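Long-range contacts in type III pantothenate kinase (Campylobacter jejuni, PDB 2NRH), which probably catalyses the ATP-dependent phosphorylation of pantothenate, the first step of coenzyme A biosynthesis, with the help of a monovalent cation: residues Ile78-Thr83 / Lys192-Arg197; Leu171-Gly176 / Asp186-Asp191. The protein carries 2 engineered substitutions. One frame throughout, in Å; residues are numbered along the deposited sequence.

Interaction 1: residues Ile78-Thr83 / Lys192-Arg197; sequences IAACYT and KLLIFR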
ATOM      1  N   ILE B  78       6.803 -20.095  -3.427  1.00 48.00           N
ATOM      2  CA  ILE B  78       7.268 -21.390  -2.995  1.00 50.04           C
ATOM      3  C   ILE B  78       8.801 -21.520  -3.192  1.00 51.02           C
ATOM      4  O   ILE B  78       9.521 -21.822  -2.246  1.00 50.75           O
ATOM      5  CB  ILE B  78       6.484 -22.561  -3.685  1.00 50.12           C
ATOM      6  CG1 ILE B  78       5.080 -22.648  -3.110  1.00 47.69           C
ATOM      7  CG2 ILE B  78       7.225 -23.906  -3.484  1.00 51.52           C
ATOM      8  CD1 ILE B  78       4.091 -23.501  -3.870  1.00 49.70           C
ATOM      9  N   ALA B  79       9.273 -21.265  -4.419  1.00 51.22           N
ATOM     10  CA  ALA B  79      10.666 -21.387  -4.754  1.00 50.94           C
ATOM     11  C   ALA B  79      11.569 -20.478  -3.918  1.00 51.78           C
ATOM     12  O   ALA B  79      12.728 -20.827  -3.656  1.00 52.16           O
ATOM     13  CB  ALA B  79      10.871 -21.107  -6.266  1.00 51.22           C
ATOM     14  N   ALA B  80      11.083 -19.302  -3.530  1.00 51.75           N
ATOM     15  CA  ALA B  80      11.899 -18.390  -2.682  1.00 51.75           C
ATOM     16  C   ALA B  80      11.922 -18.808  -1.228  1.00 51.97           C
ATOM     17  O   ALA B  80      12.880 -18.470  -0.514  1.00 52.28           O
ATOM     18  CB  ALA B  80      11.433 -16.954  -2.771  1.00 49.98           C
ATOM     19  N   CYS B  81      10.857 -19.471  -0.778  1.00 51.19           N
ATOM     20  CA  CYS B  81      10.817 -20.023   0.584  1.00 52.36           C
ATOM     21  C   CYS B  81      11.576 -21.340   0.719  1.00 53.25           C
ATOM     22  O   CYS B  81      11.845 -21.807   1.819  1.00 54.12           O
ATOM     23  CB  CYS B  81       9.378 -20.237   1.059  1.00 50.53           C
ATOM     24  SG  CYS B  81       8.549 -18.684   1.366  1.00 48.44           S
ATOM     25  N   TYR B  82      11.859 -21.955  -0.406  1.00 54.05           N
ATOM     26  CA  TYR B  82      12.197 -23.348  -0.418  1.00 55.70           C
ATOM     27  C   TYR B  82      13.532 -23.680   0.288  1.00 57.04           C
ATOM     28  O   TYR B  82      13.644 -24.767   0.865  1.00 58.01           O
ATOM     29  CB  TYR B  82      12.271 -23.847  -1.854  1.00 55.77           C
ATOM     30  CG  TYR B  82      12.066 -25.336  -1.983  1.00 56.96           C
ATOM     31  CD1 TYR B  82      10.952 -25.952  -1.410  1.00 55.55           C
ATOM     32  CD2 TYR B  82      12.973 -26.132  -2.672  1.00 57.68           C
ATOM     33  CE1 TYR B  82      10.739 -27.290  -1.521  1.00 56.09           C
ATOM     34  CE2 TYR B  82      12.747 -27.504  -2.795  1.00 56.16           C
ATOM     35  CZ  TYR B  82      11.622 -28.052  -2.219  1.00 56.24           C
ATOM     36  OH  TYR B  82      11.347 -29.383  -2.347  1.00 60.55           O
ATOM     37  N   THR B  83      14.557 -22.813   0.192  1.00 56.55           N
ATOM     38  CA  THR B  83      15.862 -23.151   0.824  1.00 56.34           C
ATOM     39  C   THR B  83      15.904 -22.672   2.295  1.00 56.07           C
ATOM     40  O   THR B  83      16.936 -22.727   2.957  1.00 55.57           O
ATOM     41  CB  THR B  83      17.036 -22.571   0.076  1.00 54.91           C
ATOM     42  OG1 THR B  83      16.865 -21.157  -0.017  1.00 56.50           O
ATOM     43  CG2 THR B  83      17.124 -23.143  -1.278  1.00 57.72           C
ATOM     44  N   LYS B 192      19.667 -11.740  -4.022  1.00 61.97           N
ATOM     45  CA  LYS B 192      19.056 -11.531  -5.325  1.00 61.39           C
ATOM     46  C   LYS B 192      18.580 -12.833  -5.936  1.00 61.15           C
ATOM     47  O   LYS B 192      17.637 -12.843  -6.730  1.00 61.23           O
ATOM     48  CB  LYS B 192      20.097 -10.895  -6.251  1.00 61.75           C
ATOM     49  CG  LYS B 192      19.656 -10.614  -7.679  1.00 62.29           C
ATOM     50  CD  LYS B 192      20.816 -10.031  -8.463  1.00 62.61           C
ATOM     51  CE  LYS B 192      20.319  -9.352  -9.712  1.00 67.19           C
ATOM     52  NZ  LYS B 192      21.422  -9.370 -10.761  1.00 73.63           N
ATOM     53  N   LEU B 193      19.238 -13.924  -5.569  1.00 59.71           N
ATOM     54  CA  LEU B 193      18.988 -15.194  -6.203  1.00 59.78           C
ATOM     55  C   LEU B 193      18.204 -16.188  -5.361  1.00 58.89           C
ATOM     56  O   LEU B 193      18.319 -17.376  -5.588  1.00 60.02           O
ATOM     57  CB  LEU B 193      20.304 -15.851  -6.628  1.00 60.46           C
ATOM     58  CG  LEU B 193      21.383 -15.087  -7.411  1.00 62.60           C
ATOM     59  CD1 LEU B 193      22.704 -15.848  -7.317  1.00 65.40           C
ATOM     60  CD2 LEU B 193      21.040 -14.874  -8.863  1.00 63.54           C
ATOM     61  N   LEU B 194      17.379 -15.733  -4.427  1.00 57.51           N
ATOM     62  CA  LEU B 194      16.639 -16.680  -3.591  1.00 56.84           C
ATOM     63  C   LEU B 194      15.873 -17.782  -4.345  1.00 57.07           C
ATOM     64  O   LEU B 194      15.876 -18.964  -3.946  1.00 58.36           O
ATOM     65  CB  LEU B 194      15.652 -15.965  -2.670  1.00 55.35           C
ATOM     66  CG  LEU B 194      16.048 -15.862  -1.228  1.00 54.67           C
ATOM     67  CD1 LEU B 194      14.797 -15.698  -0.420  1.00 47.37           C
ATOM     68  CD2 LEU B 194      16.885 -17.139  -0.741  1.00 54.13           C
ATOM     69  N   ILE B 195      15.199 -17.367  -5.407  1.00 56.12           N
ATOM     70  CA  ILE B 195      14.290 -18.201  -6.150  1.00 54.64           C
ATOM     71  C   ILE B 195      15.120 -19.232  -6.897  1.00 54.53           C
ATOM     72  O   ILE B 195      14.800 -20.407  -6.866  1.00 53.91           O
ATOM     73  CB  ILE B 195      13.390 -17.327  -7.105  1.00 53.27           C
ATOM     74  CG1 ILE B 195      12.287 -16.660  -6.299  1.00 53.09           C
ATOM     75  CG2 ILE B 195      12.716 -18.153  -8.135  1.00 51.34           C
ATOM     76  CD1 ILE B 195      11.302 -15.866  -7.132  1.00 53.89           C
ATOM     77  N   PHE B 196      16.171 -18.777  -7.578  1.00 54.81           N
ATOM     78  CA  PHE B 196      17.049 -19.671  -8.339  1.00 54.80           C
ATOM     79  C   PHE B 196      17.758 -20.676  -7.440  1.00 56.08           C
ATOM     80  O   PHE B 196      18.166 -21.736  -7.920  1.00 56.80           O
ATOM     81  CB  PHE B 196      18.103 -18.878  -9.117  1.00 54.55           C
ATOM     82  CG  PHE B 196      17.594 -18.227 -10.340  1.00 53.26           C
ATOM     83  CD1 PHE B 196      16.961 -18.968 -11.336  1.00 51.70           C
ATOM     84  CD2 PHE B 196      17.760 -16.854 -10.520  1.00 56.50           C
ATOM     85  CE1 PHE B 196      16.474 -18.353 -12.488  1.00 51.22           C
ATOM     86  CE2 PHE B 196      17.283 -16.216 -11.673  1.00 54.11           C
ATOM     87  CZ  PHE B 196      16.635 -16.977 -12.666  1.00 54.39           C
ATOM     88  N   ARG B 197      17.950 -20.330  -6.167  1.00 56.68           N
ATOM     89  CA  ARG B 197      18.433 -21.284  -5.159  1.00 59.05           C
ATOM     90  C   ARG B 197      17.396 -22.395  -4.829  1.00 58.03           C
ATOM     91  O   ARG B 197      17.749 -23.569  -4.721  1.00 58.74           O
ATOM     92  CB  ARG B 197      18.852 -20.562  -3.866  1.00 58.63           C
ATOM     93  CG  ARG B 197      20.069 -19.654  -3.997  1.00 62.74           C
ATOM     94  CD  ARG B 197      20.683 -19.238  -2.600  1.00 64.03           C
ATOM     95  NE  ARG B 197      22.158 -19.194  -2.670  1.00 74.82           N
ATOM     96  CZ  ARG B 197      22.994 -19.382  -1.638  1.00 77.80           C
ATOM     97  NH1 ARG B 197      22.546 -19.612  -0.394  1.00 77.00           N
ATOM     98  NH2 ARG B 197      24.304 -19.323  -1.851  1.00 79.83           N
TER
HETATM   99  O   HOH W   1      15.092 -20.266  -1.665  1.00 48.66           O
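The C-terminal part of helix 75-81 and the chain on to Thr83 meet the first turn of helix 194-204. The backbones come very close, with Ala80 CA 4.2 Å from Ile195 CA, a separation that small side chains permit on the 78-83 side. In the second helix, the bond from Arg197 N to Leu193 O closes the first turn, and Leu193 stands at the N-cap position. The protein belongs to a family of the actin-like ATPase (ASKHA) fold, and Ile195 lies beside Asp7 of strand 4-8 and Asp91 of strand 87-92, predicted to bind ATP and K(+), respectively, which places the contact near the probable active site.

The apolar part of the contact rests on small aliphatic groups. Ile195 splits its branches between the two alanines: CG1, beside the backbone N (chi1 -78°), meets Ala80 CB at 3.6 Å, while CG2, anti to that N, reaches Ala79 CB at 4.0 Å. Leu194 lays CD1 against the carbonyl of Ala80, 3.4 Å from its O, and also touches Val89 of strand 87-92.

Farther along the helix, Thr83 uses both of its branches. Its CG2 packs on the helix backbone, 3.5 Å from Arg197 O, whereas OG1, set between backbone N and carbonyl carbon (chi1 57°), is hydrogen-bonded at 2.6 Å to a water that lies between the segments. No direct hydrogen bond joins the two segments, so this water supplies the polar link across the contact. It can donate to both carbonyl oxygens that face it, though it may not serve every acceptor in reach at once: its oxygen lies 3.1 Å from Ala79 O and 2.7 Å from Leu194 O.

Interaction 2: residues Leu171-Gly176 / Asp186-Asp191; sequences LYFTGG and DHAIYD. With SO4 (sulfate ion), chain E.
Tyr190 reaches along the neighbouring strand: with CG anti to its backbone N (chi1 169°), the ring passes the Phe173 carbonyl and Thr174 CA, and its hydroxyl donates to Gly175 O at 3.0 Å. That donor stands 52° out of the carbonyl plane, so the bond does not use a lone pair of the oxygen. Phe173 CB sits in the plane of the Tyr190 ring, at its edge, 4.0 Å from CD1. The Phe173 ring in turn offers its own edge to Ile189 O and to the methyl of Ala188, and is backed by Leu181 and Ala182 of helix 178-182. Leu171 lies on this same face, its CB 3.7 Å from Ala188 CB. Tyr172 and Ile189 occupy the other face and run alongside each other, Tyr172 CD1 4.2 Å from Ile189 CG2.

These pairs follow the register of two parallel strands, 171-174 and 188-190, whose directions differ by 21°. Helix 178-182 connects them as a beta-alpha-beta unit, and strand 188-190 ends the sheet order within this chain, while strand 87-92 pairs with the far side of 171-174. The ladder is uneven: Ile189 N to Leu171 O is fairly straight, Phe173 N to Ile189 O is weak, and Asp191 N to Phe173 O is nearly straight, the donor almost in line with the C=O bond.

Past the last bridge, Thr174 continues the link through its side chain. OG1, anti to the backbone N, donates to Asp191 O at 2.8 Å, meeting a lone pair within the plane of that carbonyl. The chain then turns into Gly175-Gly176, close to Asp91, the predicted K(+) ligand, and Gly176 N donates at 2.7 Å to O1 of a sulfate that probably comes from the crystallisation liquor.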
ATOM      1  N   LEU B 171      15.273 -12.691   8.674  1.00 64.15           N
ATOM      2  CA  LEU B 171      14.671 -12.187   7.442  1.00 61.41           C
ATOM      3  C   LEU B 171      15.536 -12.478   6.261  1.00 60.35           C
ATOM      4  O   LEU B 171      16.750 -12.294   6.322  1.00 59.91           O
ATOM      5  CB  LEU B 171      14.517 -10.694   7.476  1.00 61.46           C
ATOM      6  CG  LEU B 171      13.289 -10.137   8.145  1.00 61.21           C
ATOM      7  CD1 LEU B 171      13.581  -8.716   8.581  1.00 62.92           C
ATOM      8  CD2 LEU B 171      12.195 -10.186   7.154  1.00 62.16           C
ATOM      9  N   TYR B 172      14.902 -12.934   5.180  1.00 57.94           N
ATOM     10  CA  TYR B 172      15.565 -13.052   3.923  1.00 56.28           C
ATOM     11  C   TYR B 172      14.802 -12.126   2.965  1.00 56.72           C
ATOM     12  O   TYR B 172      13.563 -11.976   3.098  1.00 57.07           O
ATOM     13  CB  TYR B 172      15.562 -14.506   3.494  1.00 56.07           C
ATOM     14  CG  TYR B 172      16.211 -15.428   4.533  1.00 56.33           C
ATOM     15  CD1 TYR B 172      17.541 -15.806   4.398  1.00 54.12           C
ATOM     16  CD2 TYR B 172      15.504 -15.878   5.652  1.00 55.18           C
ATOM     17  CE1 TYR B 172      18.124 -16.607   5.282  1.00 55.40           C
ATOM     18  CE2 TYR B 172      16.089 -16.685   6.573  1.00 54.63           C
ATOM     19  CZ  TYR B 172      17.412 -17.041   6.387  1.00 56.37           C
ATOM     20  OH  TYR B 172      18.058 -17.865   7.268  1.00 57.01           O
ATOM     21  N   PHE B 173      15.549 -11.479   2.061  1.00 54.30           N
ATOM     22  CA  PHE B 173      15.010 -10.478   1.175  1.00 53.97           C
ATOM     23  C   PHE B 173      15.506 -10.792  -0.208  1.00 53.65           C
ATOM     24  O   PHE B 173      16.616 -11.309  -0.354  1.00 52.65           O
ATOM     25  CB  PHE B 173      15.492  -9.056   1.535  1.00 53.79           C
ATOM     26  CG  PHE B 173      14.627  -8.349   2.520  1.00 52.57           C
ATOM     27  CD1 PHE B 173      13.522  -7.618   2.100  1.00 51.68           C
ATOM     28  CD2 PHE B 173      14.922  -8.398   3.871  1.00 51.16           C
ATOM     29  CE1 PHE B 173      12.688  -6.954   3.039  1.00 49.51           C
ATOM     30  CE2 PHE B 173      14.122  -7.749   4.788  1.00 51.52           C
ATOM     31  CZ  PHE B 173      12.988  -7.012   4.363  1.00 50.18           C
ATOM     32  N   THR B 174      14.671 -10.491  -1.209  1.00 52.38           N
ATOM     33  CA  THR B 174      15.029 -10.722  -2.626  1.00 52.64           C
ATOM     34  C   THR B 174      14.229  -9.770  -3.478  1.00 52.42           C
ATOM     35  O   THR B 174      13.389  -9.023  -2.958  1.00 51.15           O
ATOM     36  CB  THR B 174      14.866 -12.253  -3.095  1.00 53.05           C
ATOM     37  OG1 THR B 174      15.493 -12.458  -4.369  1.00 52.45           O
ATOM     38  CG2 THR B 174      13.414 -12.727  -3.142  1.00 53.59           C
ATOM     39  N   GLY B 175      14.518  -9.744  -4.766  1.00 53.13           N
ATOM     40  CA  GLY B 175      13.771  -8.861  -5.665  1.00 54.47           C
ATOM     41  C   GLY B 175      14.422  -7.495  -5.862  1.00 55.24           C
ATOM     42  O   GLY B 175      15.318  -7.112  -5.090  1.00 55.47           O
ATOM     43  N   GLY B 176      13.978  -6.778  -6.906  1.00 55.17           N
ATOM     44  CA  GLY B 176      14.524  -5.472  -7.288  1.00 54.91           C
ATOM     45  C   GLY B 176      14.558  -4.475  -6.161  1.00 55.37           C
ATOM     46  O   GLY B 176      15.426  -3.625  -6.144  1.00 55.83           O
ATOM     47  N   ASP B 186      18.487  -5.217  11.053  1.00 72.72           N
ATOM     48  CA  ASP B 186      19.659  -6.056  11.316  1.00 75.53           C
ATOM     49  C   ASP B 186      19.222  -7.499  11.445  1.00 76.48           C
ATOM     50  O   ASP B 186      18.049  -7.774  11.715  1.00 77.33           O
ATOM     51  CB  ASP B 186      20.481  -5.572  12.499  1.00 76.15           C
ATOM     52  CG  ASP B 186      19.752  -5.679  13.784  1.00 79.79           C
ATOM     53  OD1 ASP B 186      19.935  -6.744  14.437  1.00 87.63           O
ATOM     54  OD2 ASP B 186      19.022  -4.720  14.153  1.00 79.98           O
ATOM     55  N   HIS B 187      20.155  -8.421  11.210  1.00 77.63           N
ATOM     56  CA  HIS B 187      19.845  -9.849  11.193  1.00 77.92           C
ATOM     57  C   HIS B 187      18.991 -10.219   9.961  1.00 76.41           C
ATOM     58  O   HIS B 187      18.172 -11.140  10.011  1.00 76.96           O
ATOM     59  CB  HIS B 187      19.154 -10.282  12.502  1.00 79.43           C
ATOM     60  CG  HIS B 187      20.016 -10.156  13.733  1.00 85.63           C
ATOM     61  ND1 HIS B 187      19.483  -9.986  15.001  1.00 89.05           N
ATOM     62  CD2 HIS B 187      21.367 -10.189  13.893  1.00 89.05           C
ATOM     63  CE1 HIS B 187      20.467  -9.916  15.882  1.00 90.87           C
ATOM     64  NE2 HIS B 187      21.619 -10.036  15.238  1.00 91.49           N
ATOM     65  N   ALA B 188      19.197  -9.494   8.864  1.00 74.21           N
ATOM     66  CA  ALA B 188      18.520  -9.742   7.622  1.00 72.33           C
ATOM     67  C   ALA B 188      19.539  -9.895   6.513  1.00 72.30           C
ATOM     68  O   ALA B 188      20.546  -9.182   6.474  1.00 72.88           O
ATOM     69  CB  ALA B 188      17.607  -8.614   7.314  1.00 72.16           C
ATOM     70  N   ILE B 189      19.284 -10.841   5.613  1.00 71.33           N
ATOM     71  CA  ILE B 189      20.099 -11.054   4.437  1.00 69.87           C
ATOM     72  C   ILE B 189      19.352 -10.573   3.208  1.00 67.97           C
ATOM     73  O   ILE B 189      18.130 -10.548   3.195  1.00 68.34           O
ATOM     74  CB  ILE B 189      20.442 -12.545   4.290  1.00 70.37           C
ATOM     75  CG1 ILE B 189      21.912 -12.784   4.648  1.00 72.90           C
ATOM     76  CG2 ILE B 189      20.243 -13.027   2.842  1.00 72.17           C
ATOM     77  CD1 ILE B 189      22.161 -13.071   6.125  1.00 78.11           C
ATOM     78  N   TYR B 190      20.095 -10.168   2.191  1.00 65.45           N
ATOM     79  CA  TYR B 190      19.545  -9.916   0.897  1.00 63.06           C
ATOM     80  C   TYR B 190      20.249 -10.888  -0.033  1.00 63.41           C
ATOM     81  O   TYR B 190      21.483 -11.002  -0.028  1.00 63.04           O
ATOM     82  CB  TYR B 190      19.700  -8.460   0.413  1.00 61.34           C
ATOM     83  CG  TYR B 190      19.352  -8.329  -1.060  1.00 59.43           C
ATOM     84  CD1 TYR B 190      17.997  -8.323  -1.478  1.00 54.93           C
ATOM     85  CD2 TYR B 190      20.355  -8.276  -2.049  1.00 55.28           C
ATOM     86  CE1 TYR B 190      17.632  -8.282  -2.811  1.00 49.80           C
ATOM     87  CE2 TYR B 190      19.997  -8.183  -3.422  1.00 56.37           C
ATOM     88  CZ  TYR B 190      18.607  -8.188  -3.777  1.00 58.13           C
ATOM     89  OH  TYR B 190      18.201  -8.100  -5.098  1.00 60.70           O
ATOM     90  N   ASP B 191      19.446 -11.600  -0.827  1.00 62.99           N
ATOM     91  CA  ASP B 191      19.945 -12.547  -1.771  1.00 62.00           C
ATOM     92  C   ASP B 191      19.076 -12.356  -3.009  1.00 62.14           C
ATOM     93  O   ASP B 191      17.903 -12.708  -3.032  1.00 61.70           O
ATOM     94  CB  ASP B 191      19.817 -13.918  -1.161  1.00 61.60           C
ATOM     95  CG  ASP B 191      20.366 -15.016  -2.036  1.00 64.21           C
ATOM     96  OD1 ASP B 191      20.808 -14.781  -3.197  1.00 64.52           O
ATOM     97  OD2 ASP B 191      20.331 -16.164  -1.548  1.00 70.12           O
TER
HETATM   98  S   SO4 E 219      11.991  -7.920  -9.507  1.00 91.28           S
HETATM   99  O1  SO4 E 219      12.137  -8.278  -8.110  1.00 89.59           O
HETATM  100  O2  SO4 E 219      12.363  -6.519  -9.675  1.00 92.97           O
HETATM  101  O3  SO4 E 219      12.884  -8.768 -10.306  1.00 90.60           O
HETATM  102  O4  SO4 E 219      10.577  -8.075  -9.908  1.00 91.65           O

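How the interactions relate
From the N terminus, the chain passes through the first sheet, which includes strand 4-8, before helix 75-81 supplies the first half of interaction 1. Strands 87-92, 95-102 and 105-113 and helices 115-125 and 146-165 follow, and strand 171-174 then adds to the second sheet. Interaction 2 closes a short loop through helix 178-182 when strand 188-190 returns beside it. Helix 194-204 follows directly and closes the far longer loop of interaction 1, inside which interaction 2 is nested. The contacts, with centres 11 Å apart, adjoin where Leu194 CD1 packs on Tyr172 CB, 4.2 Å away, so strand 171-174 borders helix 194-204.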